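Local coordinates for protein 6-carboxyhexanoate--CoA ligase (Aquifex aeolicus, PDB 5TVA) that is a CoA ligase of the BioW family and binds coenzyme A and adenosine monophosphate, at residues A[4-9]-A[31-36]; A[16-21]-A[38-43]; A[78-83]-A[200-205]. One frame throughout, in Å; residues are numbered along the deposited sequence.

From the N terminus, strand 3-12 turns back into strand 15-25, and helix 29-37 follows. Interaction 1 brings 31-36 onto 4-9, closing a loop over the 21 residues between. Interaction 2 closes a second loop, of 16 residues, from 16-21 to 38-43; the segments alternate along the chain, so the two contacts cross. They also touch: Met-8 N lies 2.9 Å from Ala-20 O, probably a hydrogen bond, and both reach coenzyme A. Together they tie helix 29-37 and the loop after it to one antiparallel sheet. Interaction 3 follows in series, spanning 116 residues to fix helix 73-85 on strand 198-203 of a mixed sheet, its centre about 33 Å from that of interaction 1.

Interaction 1 of 3, residues A[4-9]-A[31-36]; sequences FSVRMR and TAVKEL. With COA (coenzyme A), chain D.
Leu-36 has more of its surface buried by this contact than any other residue, and its CD1 branch does most of the work. With CG anti to the carbonyl carbon (chi1 -58°), the isobutyl group descends onto the strand, where CD1 comes to 3.5 Å from Val-6 O. The same methyl meets Val-6 CG1 at 3.9 Å, the two side chains crossing obliquely.

Val-6 presents its fork to the helix. CG1, anti to the backbone N, also reaches Val-33 CG2 at 3.9 Å, this pair crossing at about a right angle. CG2, beside the backbone N, faces the preceding helix residue more loosely, 4.4 Å from Ala-32 CB.

The axes of strand 4-9 and helix 31-36 approach to 9.2 Å and run only 12° from parallel. That direction fits a split beta-alpha-beta unit: strands 15-25 and 45-52 flank 3-12, both antiparallel to it, and helix 29-37, which links them in the chain, passes over the central strand.

Met-8 extends the apolar surface toward the C-terminal end of the segments. Its CB lies 3.7 Å from Leu-36 CB; the chain then bends at both chi2 and chi3, so that the terminal methyl curls back and CE stands 3.6 Å from Leu-36 O. All four apolar pairs are thus made by the two alternate strand residues whose CB atoms point at the helix.

Arg-7 points away from the helix, and its guanidinium pairs with Glu-51 in a salt bridge. Beyond it Arg-9, extended from CG to NE, donates from NH1 to O4A of coenzyme A (3.1 Å, 146° at the hydrogen), with the acceptor at the edge of the guanidinium and in its plane.

Interaction 2 of 3, residues A[16-21]-A[38-43]; sequences HVSGAE and NRPKEF. With COA (coenzyme A), chain D.
Strand 15-25, an outer strand of the three-stranded antiparallel sheet, here carries a classic beta bulge in which Val-17 and Ser-18 both face Ala-10. The loop 38-43 runs past it in nearly the opposite sense, 165° apart end to end. At the centre Ser-18 CB packs on Pro-40 CB at 3.6 Å. Ser-18 OG, anti to its own backbone N, lies alongside the aliphatic part of Arg-39, 3.6 Å from Arg-39 CG. That arginine is fully extended from CG to NE and passes over Ala-20, whose CB is 3.7 Å from Arg-39 CD and covers one face of the guanidinium. At the far end Val-17 CG2 meets the carbonyl Glu-42 O at 3.7 Å.

Farther out, Arg-39 NH2 forms a salt bridge with Asp-162, which holds the end of that side chain. Coenzyme A is a neighbour on the same strand: His-16 spreads one ring face over the adenine, and Gly-19, without a side chain, lets CDP of coenzyme A approach its CA to 3.8 Å. The polar link between the segments is a water that accepts from Gly-19 N at 3.1 Å and, in the plane of the guanidinium, from Arg-39 NE at 3.2 Å.

Interaction 3 of 3, residues A[78-83]-A[200-205]; sequences EFAVKK and VRITPL
The principal bump is the delta end of Ile-202, which projects from the strand into the angle between Phe-79 and the helix backbone. Its CD1 meets Phe-79 CD2 at 3.6 Å and, on the helix side, reaches Ala-80 CA at 4.2 Å; the small Ala-80 side chain lets the methyl come this near the helix. The Phe-79 ring hangs toward the strand because CG is anti to the backbone N (chi1 -178°). It presents its CD2-CE2 side, with Ile-202 CG1 at the ring edge and in plane, and the same side extends to Val-200, where CE2 lies 4.2 Å from CG1.

Two further protrusions finish the fit. Lys-83, one helical turn after Phe-79, lays its CG 3.5 Å above one ring face, and its CE comes to 4.3 Å from Val-200 CG2. At the other end, past the cis peptide before Pro-204, Leu-205 brings its CD2 within 4.2 Å of Ala-80 CB.

Helix 78-83 and strand 200-203 run 163° apart, with axes 9.7 Å at closest approach. The contact thus seats helix 73-85 on the mixed six-stranded sheet, in which strand 198-203 lies between 65-69 and 190-194. Tyr-68 and Phe-70 also meet the Phe-79 ring.

Between the two segments every close pair is carbon to carbon. Lys-83 contributes only methylenes here, while its NZ is hydrogen-bonded to Gln-86 OE1. With no directional bond across it, the pairing probably relies on burial of apolar surface and on the match of shapes to set the helix position.

Interaction 1 of 3, residues A[4-9]-A[31-36]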
loop_
_atom_site.group_PDB
_atom_site.type_symbol
_atom_site.label_atom_id
_atom_site.label_comp_id
_atom_site.label_asym_id
_atom_site.label_seq_id
_atom_site.Cartn_x
_atom_site.Cartn_y
_atom_site.Cartn_z
ATOM N N PHE A 4 -17.228 -11.935 -5.701
ATOM C CA PHE A 4 -16.861 -12.428 -4.383
ATOM C C PHE A 4 -15.495 -11.861 -4.015
ATOM O O PHE A 4 -14.558 -11.897 -4.823
ATOM C CB PHE A 4 -16.840 -13.965 -4.351
ATOM C CG PHE A 4 -18.194 -14.597 -4.517
ATOM C CD1 PHE A 4 -18.741 -14.770 -5.783
ATOM C CD2 PHE A 4 -18.922 -15.034 -3.406
ATOM C CE1 PHE A 4 -19.992 -15.355 -5.945
ATOM C CE2 PHE A 4 -20.181 -15.624 -3.558
ATOM C CZ PHE A 4 -20.714 -15.783 -4.832
ATOM N N SER A 5 -15.390 -11.328 -2.809
ATOM C CA SER A 5 -14.123 -10.866 -2.268
ATOM C C SER A 5 -13.461 -12.028 -1.534
ATOM O O SER A 5 -14.107 -12.689 -0.720
ATOM C CB SER A 5 -14.371 -9.689 -1.322
ATOM O OG SER A 5 -13.329 -9.542 -0.387
ATOM N N VAL A 6 -12.194 -12.303 -1.851
ATOM C CA VAL A 6 -11.461 -13.427 -1.267
ATOM C C VAL A 6 -10.261 -12.869 -0.529
ATOM O O VAL A 6 -9.302 -12.410 -1.163
ATOM C CB VAL A 6 -11.013 -14.439 -2.324
ATOM C CG1 VAL A 6 -10.318 -15.618 -1.652
ATOM C CG2 VAL A 6 -12.195 -14.903 -3.132
ATOM N N ARG A 7 -10.291 -12.920 0.803
ATOM C CA ARG A 7 -9.232 -12.332 1.620
ATOM C C ARG A 7 -8.491 -13.417 2.377
ATOM O O ARG A 7 -9.116 -14.209 3.085
ATOM C CB ARG A 7 -9.778 -11.314 2.627
ATOM C CG ARG A 7 -10.220 -9.993 2.027
ATOM C CD ARG A 7 -10.866 -9.083 3.107
ATOM N NE ARG A 7 -12.262 -9.456 3.341
ATOM C CZ ARG A 7 -13.045 -8.981 4.323
ATOM N NH1 ARG A 7 -12.580 -8.104 5.211
ATOM N NH2 ARG A 7 -14.309 -9.391 4.418
ATOM N N MET A 8 -7.159 -13.413 2.265
ATOM C CA MET A 8 -6.300 -14.379 2.936
ATOM C C MET A 8 -5.281 -13.645 3.793
ATOM O O MET A 8 -4.709 -12.644 3.364
ATOM C CB MET A 8 -5.582 -15.264 1.904
ATOM C CG MET A 8 -4.614 -16.340 2.485
ATOM S SD MET A 8 -2.958 -15.760 2.976
ATOM C CE MET A 8 -2.292 -15.239 1.392
ATOM N N ARG A 9 -5.064 -14.143 5.006
ATOM C CA ARG A 9 -3.938 -13.748 5.842
ATOM C C ARG A 9 -3.330 -15.007 6.442
ATOM O O ARG A 9 -4.034 -15.998 6.664
ATOM C CB ARG A 9 -4.368 -12.803 6.955
ATOM C CG ARG A 9 -5.262 -13.475 7.990
ATOM C CD ARG A 9 -5.774 -12.473 8.992
ATOM N NE ARG A 9 -6.308 -13.113 10.189
ATOM C CZ ARG A 9 -7.606 -13.292 10.409
ATOM N NH1 ARG A 9 -8.493 -12.870 9.514
ATOM N NH2 ARG A 9 -8.020 -13.889 11.512
ATOM N N THR A 31 -10.295 -20.832 -8.363
ATOM C CA THR A 31 -8.972 -20.451 -8.824
ATOM C C THR A 31 -8.335 -19.432 -7.888
ATOM O O THR A 31 -7.163 -19.562 -7.517
ATOM C CB THR A 31 -9.075 -19.904 -10.244
ATOM O OG1 THR A 31 -9.466 -20.961 -11.127
ATOM C CG2 THR A 31 -7.740 -19.355 -10.680
ATOM N N ALA A 32 -9.098 -18.409 -7.480
ATOM C CA ALA A 32 -8.548 -17.411 -6.566
ATOM C C ALA A 32 -8.173 -18.032 -5.224
ATOM O O ALA A 32 -7.151 -17.678 -4.628
ATOM C CB ALA A 32 -9.555 -16.269 -6.374
ATOM N N VAL A 33 -9.003 -18.940 -4.712
ATOM C CA VAL A 33 -8.707 -19.545 -3.421
ATOM C C VAL A 33 -7.459 -20.408 -3.517
ATOM O O VAL A 33 -6.586 -20.358 -2.640
ATOM C CB VAL A 33 -9.919 -20.343 -2.909
ATOM C CG1 VAL A 33 -9.526 -21.144 -1.685
ATOM C CG2 VAL A 33 -11.085 -19.377 -2.557
ATOM N N LYS A 34 -7.338 -21.194 -4.592
ATOM C CA LYS A 34 -6.125 -21.990 -4.777
ATOM C C LYS A 34 -4.886 -21.099 -4.801
ATOM O O LYS A 34 -3.870 -21.419 -4.173
ATOM C CB LYS A 34 -6.233 -22.830 -6.061
ATOM C CG LYS A 34 -7.230 -24.003 -5.958
ATOM C CD LYS A 34 -7.852 -24.354 -7.323
ATOM C CE LYS A 34 -6.899 -25.173 -8.200
ATOM N NZ LYS A 34 -7.488 -25.465 -9.540
ATOM N N GLU A 35 -4.957 -19.957 -5.492
ATOM C CA GLU A 35 -3.786 -19.080 -5.562
ATOM C C GLU A 35 -3.389 -18.590 -4.177
ATOM O O GLU A 35 -2.219 -18.681 -3.795
ATOM C CB GLU A 35 -4.042 -17.895 -6.495
ATOM C CG GLU A 35 -2.796 -17.031 -6.723
ATOM C CD GLU A 35 -3.100 -15.574 -7.095
ATOM O OE1 GLU A 35 -4.265 -15.234 -7.389
ATOM O OE2 GLU A 35 -2.150 -14.766 -7.106
ATOM N N LEU A 36 -4.364 -18.111 -3.379
ATOM C CA LEU A 36 -4.008 -17.531 -2.089
ATOM C C LEU A 36 -3.603 -18.609 -1.093
ATOM O O LEU A 36 -2.752 -18.376 -0.228
ATOM C CB LEU A 36 -5.180 -16.687 -1.534
ATOM C CG LEU A 36 -5.629 -15.544 -2.446
ATOM C CD1 LEU A 36 -6.544 -14.551 -1.739
ATOM C CD2 LEU A 36 -4.414 -14.829 -3.048
HETATM N N1A COA D . -0.407 -6.985 8.436
HETATM C C2A COA D . -0.380 -7.401 9.711
HETATM N N3A COA D . -1.432 -7.982 10.274
HETATM C C4A COA D . -2.576 -8.146 9.580
HETATM C C5A COA D . -2.646 -7.724 8.250
HETATM C C6A COA D . -1.487 -7.126 7.693
HETATM N N6A COA D . -1.527 -6.639 6.254
HETATM N N7A COA D . -3.860 -8.009 7.778
HETATM C C8A COA D . -4.546 -8.582 8.749
HETATM N N9A COA D . -3.773 -8.701 9.831
HETATM C C1B COA D . -4.357 -9.240 11.094
HETATM C C2B COA D . -3.846 -9.349 12.249
HETATM O O2B COA D . -3.066 -8.192 12.692
HETATM C C3B COA D . -5.358 -9.208 12.957
HETATM O O3B COA D . -5.765 -7.828 12.755
HETATM P P3B COA D . -5.904 -6.587 13.880
HETATM O O7A COA D . -7.179 -5.872 13.555
HETATM O O8A COA D . -5.925 -7.071 15.299
HETATM O O9A COA D . -4.774 -5.601 13.741
HETATM C C4B COA D . -6.113 -10.041 12.299
HETATM O O4B COA D . -5.296 -10.466 11.034
HETATM C C5B COA D . -7.533 -9.467 11.827
HETATM O O5B COA D . -7.397 -8.682 10.692
HETATM P P1A COA D . -8.528 -8.572 9.462
HETATM O O1A COA D . -8.912 -7.099 9.271
HETATM O O2A COA D . -9.757 -9.414 9.709
HETATM O O3A COA D . -7.786 -9.054 8.074
HETATM P P2A COA D . -8.512 -9.671 6.685
HETATM O O4A COA D . -8.762 -11.160 6.960
HETATM O O5A COA D . -9.882 -9.022 6.433
HETATM O O6A COA D . -7.429 -9.446 5.408
HETATM C CBP COA D . -5.591 -8.288 4.010
HETATM C CCP COA D . -6.680 -8.207 5.195
HETATM C CDP COA D . -4.392 -9.161 4.465
HETATM C CEP COA D . -6.191 -9.074 2.825
HETATM C CAP COA D . -5.104 -6.800 3.568
HETATM O OAP COA D . -3.916 -6.423 4.157
HETATM C C9P COA D . -4.881 -6.585 2.044
HETATM O O9P COA D . -5.765 -6.168 1.326
HETATM N N8P COA D . -3.584 -6.869 1.436
HETATM C C7P COA D . -3.350 -6.695 -0.034
HETATM C C6P COA D . -2.298 -5.640 -0.344
HETATM C C5P COA D . -0.861 -5.948 0.208
HETATM O O5P COA D . -0.688 -6.291 1.316
HETATM N N4P COA D . 0.291 -5.773 -0.712
HETATM C C3P COA D . 1.693 -6.091 -0.217
HETATM C C2P COA D . 2.700 -5.480 -1.198
HETATM S S1P COA D . 2.223 -3.730 -1.336
#

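Interaction 2 of 3, residues A[16-21]-A[38-43]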
loop_
_atom_site.group_PDB
_atom_site.type_symbol
_atom_site.label_atom_id
_atom_site.label_comp_id
_atom_site.label_asym_id
_atom_site.label_seq_id
_atom_site.Cartn_x
_atom_site.Cartn_y
_atom_site.Cartn_z
ATOM N N HIS A 16 2.897 -12.075 11.167
ATOM C CA HIS A 16 2.232 -12.007 9.870
ATOM C C HIS A 16 3.244 -12.214 8.739
ATOM O O HIS A 16 4.230 -11.481 8.632
ATOM C CB HIS A 16 1.525 -10.650 9.747
ATOM C CG HIS A 16 0.832 -10.424 8.433
ATOM N ND1 HIS A 16 -0.499 -10.729 8.228
ATOM C CD2 HIS A 16 1.277 -9.892 7.267
ATOM C CE1 HIS A 16 -0.838 -10.406 6.992
ATOM N NE2 HIS A 16 0.221 -9.898 6.386
ATOM N N VAL A 17 3.021 -13.215 7.894
ATOM C CA VAL A 17 3.966 -13.528 6.832
ATOM C C VAL A 17 3.359 -13.413 5.448
ATOM O O VAL A 17 4.102 -13.468 4.457
ATOM C CB VAL A 17 4.589 -14.932 7.019
ATOM C CG1 VAL A 17 5.277 -15.034 8.382
ATOM C CG2 VAL A 17 3.523 -16.029 6.859
ATOM N N SER A 18 2.046 -13.245 5.334
ATOM C CA SER A 18 1.448 -13.201 4.008
ATOM C C SER A 18 0.024 -12.678 4.113
ATOM O O SER A 18 -0.631 -12.813 5.151
ATOM C CB SER A 18 1.467 -14.578 3.344
ATOM O OG SER A 18 1.039 -14.478 1.996
ATOM N N GLY A 19 -0.450 -12.095 3.023
ATOM C CA GLY A 19 -1.793 -11.544 2.986
ATOM C C GLY A 19 -2.104 -11.000 1.607
ATOM O O GLY A 19 -1.243 -10.385 0.973
ATOM N N ALA A 20 -3.320 -11.226 1.125
ATOM C CA ALA A 20 -3.664 -10.864 -0.242
ATOM C C ALA A 20 -5.175 -10.923 -0.363
ATOM O O ALA A 20 -5.844 -11.607 0.414
ATOM C CB ALA A 20 -3.005 -11.811 -1.269
ATOM N N GLU A 21 -5.695 -10.227 -1.366
ATOM C CA GLU A 21 -7.117 -10.215 -1.657
ATOM C C GLU A 21 -7.324 -10.321 -3.158
ATOM O O GLU A 21 -6.553 -9.750 -3.943
ATOM C CB GLU A 21 -7.794 -8.940 -1.114
ATOM C CG GLU A 21 -9.277 -8.818 -1.464
ATOM C CD GLU A 21 -9.980 -7.724 -0.645
ATOM O OE1 GLU A 21 -9.303 -7.048 0.159
ATOM O OE2 GLU A 21 -11.217 -7.574 -0.782
ATOM N N ASN A 38 -1.927 -21.124 -1.804
ATOM C CA ASN A 38 -0.564 -21.488 -2.177
ATOM C C ASN A 38 0.421 -20.356 -1.946
ATOM O O ASN A 38 1.621 -20.569 -2.136
ATOM C CB ASN A 38 -0.520 -21.905 -3.656
ATOM C CG ASN A 38 0.788 -22.614 -4.032
ATOM O OD1 ASN A 38 1.119 -23.646 -3.470
ATOM N ND2 ASN A 38 1.536 -22.041 -4.953
ATOM N N ARG A 39 -0.059 -19.162 -1.531
ATOM C CA ARG A 39 0.804 -17.977 -1.539
ATOM C C ARG A 39 1.936 -18.036 -0.520
ATOM O O ARG A 39 3.089 -17.780 -0.902
ATOM C CB ARG A 39 -0.038 -16.703 -1.357
ATOM C CG ARG A 39 0.796 -15.390 -1.432
ATOM C CD ARG A 39 -0.094 -14.129 -1.385
ATOM N NE ARG A 39 0.653 -12.864 -1.408
ATOM C CZ ARG A 39 0.972 -12.213 -2.528
ATOM N NH1 ARG A 39 0.642 -12.723 -3.711
ATOM N NH2 ARG A 39 1.627 -11.057 -2.477
ATOM N N PRO A 40 1.708 -18.277 0.767
ATOM C CA PRO A 40 2.854 -18.315 1.684
ATOM C C PRO A 40 3.606 -19.641 1.626
ATOM O O PRO A 40 3.028 -20.704 1.410
ATOM C CB PRO A 40 2.222 -18.102 3.064
ATOM C CG PRO A 40 0.830 -18.581 2.918
ATOM C CD PRO A 40 0.418 -18.390 1.481
ATOM N N LYS A 41 4.919 -19.561 1.864
ATOM C CA LYS A 41 5.769 -20.753 1.864
ATOM C C LYS A 41 5.561 -21.581 3.129
ATOM O O LYS A 41 5.280 -22.788 3.066
ATOM C CB LYS A 41 7.251 -20.353 1.719
ATOM C CG LYS A 41 7.647 -19.596 0.441
ATOM C CD LYS A 41 6.565 -19.856 -0.675
ATOM C CE LYS A 41 6.440 -21.318 -1.253
ATOM N NZ LYS A 41 5.035 -21.605 -1.742
ATOM N N GLU A 42 5.716 -20.949 4.288
ATOM C CA GLU A 42 5.538 -21.580 5.591
ATOM C C GLU A 42 4.526 -20.754 6.368
ATOM O O GLU A 42 4.552 -19.530 6.287
ATOM C CB GLU A 42 6.875 -21.648 6.368
ATOM C CG GLU A 42 7.046 -22.838 7.324
ATOM C CD GLU A 42 6.501 -24.138 6.755
ATOM O OE1 GLU A 42 5.535 -24.688 7.350
ATOM O OE2 GLU A 42 7.045 -24.615 5.727
ATOM N N PHE A 43 3.635 -21.418 7.108
ATOM C CA PHE A 43 2.690 -20.753 7.992
ATOM C C PHE A 43 2.170 -21.787 8.969
ATOM O O PHE A 43 2.095 -22.969 8.643
ATOM C CB PHE A 43 1.517 -20.133 7.225
ATOM C CG PHE A 43 0.655 -21.143 6.493
ATOM C CD1 PHE A 43 0.976 -21.557 5.194
ATOM C CD2 PHE A 43 -0.482 -21.666 7.098
ATOM C CE1 PHE A 43 0.171 -22.480 4.508
ATOM C CE2 PHE A 43 -1.285 -22.598 6.428
ATOM C CZ PHE A 43 -0.961 -23.006 5.131
HETATM N N1A COA D . -0.407 -6.985 8.436
HETATM C C2A COA D . -0.380 -7.401 9.711
HETATM N N3A COA D . -1.432 -7.982 10.274
HETATM C C4A COA D . -2.576 -8.146 9.580
HETATM C C5A COA D . -2.646 -7.724 8.250
HETATM C C6A COA D . -1.487 -7.126 7.693
HETATM N N6A COA D . -1.527 -6.639 6.254
HETATM N N7A COA D . -3.860 -8.009 7.778
HETATM C C8A COA D . -4.546 -8.582 8.749
HETATM N N9A COA D . -3.773 -8.701 9.831
HETATM C C1B COA D . -4.357 -9.240 11.094
HETATM C C2B COA D . -3.846 -9.349 12.249
HETATM O O2B COA D . -3.066 -8.192 12.692
HETATM C C3B COA D . -5.358 -9.208 12.957
HETATM O O3B COA D . -5.765 -7.828 12.755
HETATM P P3B COA D . -5.904 -6.587 13.880
HETATM O O7A COA D . -7.179 -5.872 13.555
HETATM O O8A COA D . -5.925 -7.071 15.299
HETATM O O9A COA D . -4.774 -5.601 13.741
HETATM C C4B COA D . -6.113 -10.041 12.299
HETATM O O4B COA D . -5.296 -10.466 11.034
HETATM C C5B COA D . -7.533 -9.467 11.827
HETATM O O5B COA D . -7.397 -8.682 10.692
HETATM P P1A COA D . -8.528 -8.572 9.462
HETATM O O1A COA D . -8.912 -7.099 9.271
HETATM O O2A COA D . -9.757 -9.414 9.709
HETATM O O3A COA D . -7.786 -9.054 8.074
HETATM P P2A COA D . -8.512 -9.671 6.685
HETATM O O4A COA D . -8.762 -11.160 6.960
HETATM O O5A COA D . -9.882 -9.022 6.433
HETATM O O6A COA D . -7.429 -9.446 5.408
HETATM C CBP COA D . -5.591 -8.288 4.010
HETATM C CCP COA D . -6.680 -8.207 5.195
HETATM C CDP COA D . -4.392 -9.161 4.465
HETATM C CEP COA D . -6.191 -9.074 2.825
HETATM C CAP COA D . -5.104 -6.800 3.568
HETATM O OAP COA D . -3.916 -6.423 4.157
HETATM C C9P COA D . -4.881 -6.585 2.044
HETATM O O9P COA D . -5.765 -6.168 1.326
HETATM N N8P COA D . -3.584 -6.869 1.436
HETATM C C7P COA D . -3.350 -6.695 -0.034
HETATM C C6P COA D . -2.298 -5.640 -0.344
HETATM C C5P COA D . -0.861 -5.948 0.208
HETATM O O5P COA D . -0.688 -6.291 1.316
HETATM N N4P COA D . 0.291 -5.773 -0.712
HETATM C C3P COA D . 1.693 -6.091 -0.217
HETATM C C2P COA D . 2.700 -5.480 -1.198
HETATM S S1P COA D . 2.223 -3.730 -1.336
HETATM O O HOH W 1 1.910 -11.335 1.135
#

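Interaction 3 of 3, residues A[78-83]-A[200-205]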
loop_
_atom_site.group_PDB
_atom_site.type_symbol
_atom_site.label_atom_id
_atom_site.label_comp_id
_atom_site.label_asym_id
_atom_site.label_seq_id
_atom_site.Cartn_x
_atom_site.Cartn_y
_atom_site.Cartn_z
ATOM N N GLU A 78 15.757 12.242 0.865
ATOM C CA GLU A 78 15.768 13.651 0.491
ATOM C C GLU A 78 14.962 13.870 -0.783
ATOM O O GLU A 78 14.159 14.811 -0.881
ATOM C CB GLU A 78 17.214 14.116 0.318
ATOM C CG GLU A 78 17.420 15.618 0.221
ATOM C CD GLU A 78 18.884 16.012 0.409
ATOM O OE1 GLU A 78 19.274 17.113 -0.044
ATOM O OE2 GLU A 78 19.645 15.212 1.005
ATOM N N PHE A 79 15.154 12.992 -1.769
ATOM C CA PHE A 79 14.342 13.048 -2.980
ATOM C C PHE A 79 12.875 12.759 -2.666
ATOM O O PHE A 79 11.970 13.398 -3.222
ATOM C CB PHE A 79 14.893 12.059 -4.005
ATOM C CG PHE A 79 14.169 12.057 -5.322
ATOM C CD1 PHE A 79 14.261 13.128 -6.182
ATOM C CD2 PHE A 79 13.440 10.953 -5.720
ATOM C CE1 PHE A 79 13.608 13.113 -7.410
ATOM C CE2 PHE A 79 12.781 10.929 -6.945
ATOM C CZ PHE A 79 12.870 12.010 -7.791
ATOM N N ALA A 80 12.622 11.809 -1.757
ATOM C CA ALA A 80 11.248 11.457 -1.416
ATOM C C ALA A 80 10.502 12.664 -0.858
ATOM O O ALA A 80 9.382 12.970 -1.286
ATOM C CB ALA A 80 11.244 10.296 -0.425
ATOM N N VAL A 81 11.135 13.389 0.069
ATOM C CA VAL A 81 10.562 14.633 0.581
ATOM C C VAL A 81 10.288 15.616 -0.557
ATOM O O VAL A 81 9.250 16.290 -0.582
ATOM C CB VAL A 81 11.493 15.239 1.646
ATOM C CG1 VAL A 81 10.923 16.551 2.167
ATOM C CG2 VAL A 81 11.684 14.265 2.785
ATOM N N LYS A 82 11.199 15.701 -1.523
ATOM C CA LYS A 82 11.037 16.680 -2.594
ATOM C C LYS A 82 9.812 16.373 -3.439
ATOM O O LYS A 82 9.000 17.266 -3.715
ATOM C CB LYS A 82 12.291 16.729 -3.470
ATOM C CG LYS A 82 12.175 17.700 -4.627
ATOM C CD LYS A 82 13.556 18.112 -5.131
ATOM C CE LYS A 82 13.990 17.296 -6.338
ATOM N NZ LYS A 82 13.349 17.756 -7.606
ATOM N N LYS A 83 9.667 15.114 -3.870
ATOM C CA LYS A 83 8.522 14.748 -4.702
ATOM C C LYS A 83 7.207 14.983 -3.963
ATOM O O LYS A 83 6.217 15.420 -4.566
ATOM C CB LYS A 83 8.647 13.287 -5.153
ATOM C CG LYS A 83 9.921 12.992 -6.007
ATOM C CD LYS A 83 9.894 13.813 -7.276
ATOM C CE LYS A 83 8.663 13.491 -8.093
ATOM N NZ LYS A 83 8.601 14.246 -9.387
ATOM N N VAL A 200 6.068 6.905 -8.010
ATOM C CA VAL A 200 7.482 7.256 -8.097
ATOM C C VAL A 200 8.270 6.238 -7.281
ATOM O O VAL A 200 8.279 6.284 -6.048
ATOM C CB VAL A 200 7.738 8.692 -7.624
ATOM C CG1 VAL A 200 9.157 9.096 -7.925
ATOM C CG2 VAL A 200 6.783 9.633 -8.331
ATOM N N ARG A 201 8.946 5.314 -7.970
ATOM C CA ARG A 201 9.688 4.247 -7.304
ATOM C C ARG A 201 11.094 4.723 -6.974
ATOM O O ARG A 201 11.756 5.339 -7.809
ATOM C CB ARG A 201 9.721 3.014 -8.199
ATOM C CG ARG A 201 8.435 2.880 -9.016
ATOM C CD ARG A 201 8.452 1.675 -9.917
ATOM N NE ARG A 201 8.993 0.517 -9.220
ATOM C CZ ARG A 201 10.066 -0.153 -9.628
ATOM N NH1 ARG A 201 10.690 0.225 -10.739
ATOM N NH2 ARG A 201 10.497 -1.202 -8.937
ATOM N N ILE A 202 11.542 4.468 -5.747
ATOM C CA ILE A 202 12.726 5.140 -5.227
ATOM C C ILE A 202 13.573 4.147 -4.437
ATOM O O ILE A 202 13.105 3.587 -3.439
ATOM C CB ILE A 202 12.348 6.344 -4.353
ATOM C CG1 ILE A 202 11.733 7.437 -5.234
ATOM C CG2 ILE A 202 13.555 6.842 -3.571
ATOM C CD1 ILE A 202 11.043 8.548 -4.466
ATOM N N THR A 203 14.823 3.942 -4.878
ATOM C CA THR A 203 15.763 3.007 -4.236
ATOM C C THR A 203 17.091 3.686 -3.899
ATOM O O THR A 203 17.622 4.443 -4.715
ATOM C CB THR A 203 16.076 1.789 -5.139
ATOM O OG1 THR A 203 14.984 1.553 -6.036
ATOM C CG2 THR A 203 16.325 0.539 -4.307
ATOM N N PRO A 204 17.634 3.425 -2.697
ATOM C CA PRO A 204 16.993 2.685 -1.611
ATOM C C PRO A 204 16.524 3.599 -0.477
ATOM O O PRO A 204 17.233 4.533 -0.094
ATOM C CB PRO A 204 18.112 1.763 -1.132
ATOM C CG PRO A 204 19.360 2.615 -1.317
ATOM C CD PRO A 204 19.082 3.585 -2.456
ATOM N N LEU A 205 15.342 3.325 0.066
ATOM C CA LEU A 205 14.827 4.107 1.181
ATOM C C LEU A 205 15.214 3.527 2.542
ATOM O O LEU A 205 14.848 4.104 3.576
ATOM C CB LEU A 205 13.303 4.257 1.053
ATOM C CG LEU A 205 12.841 5.230 -0.044
ATOM C CD1 LEU A 205 11.345 5.120 -0.346
ATOM C CD2 LEU A 205 13.185 6.644 0.380
#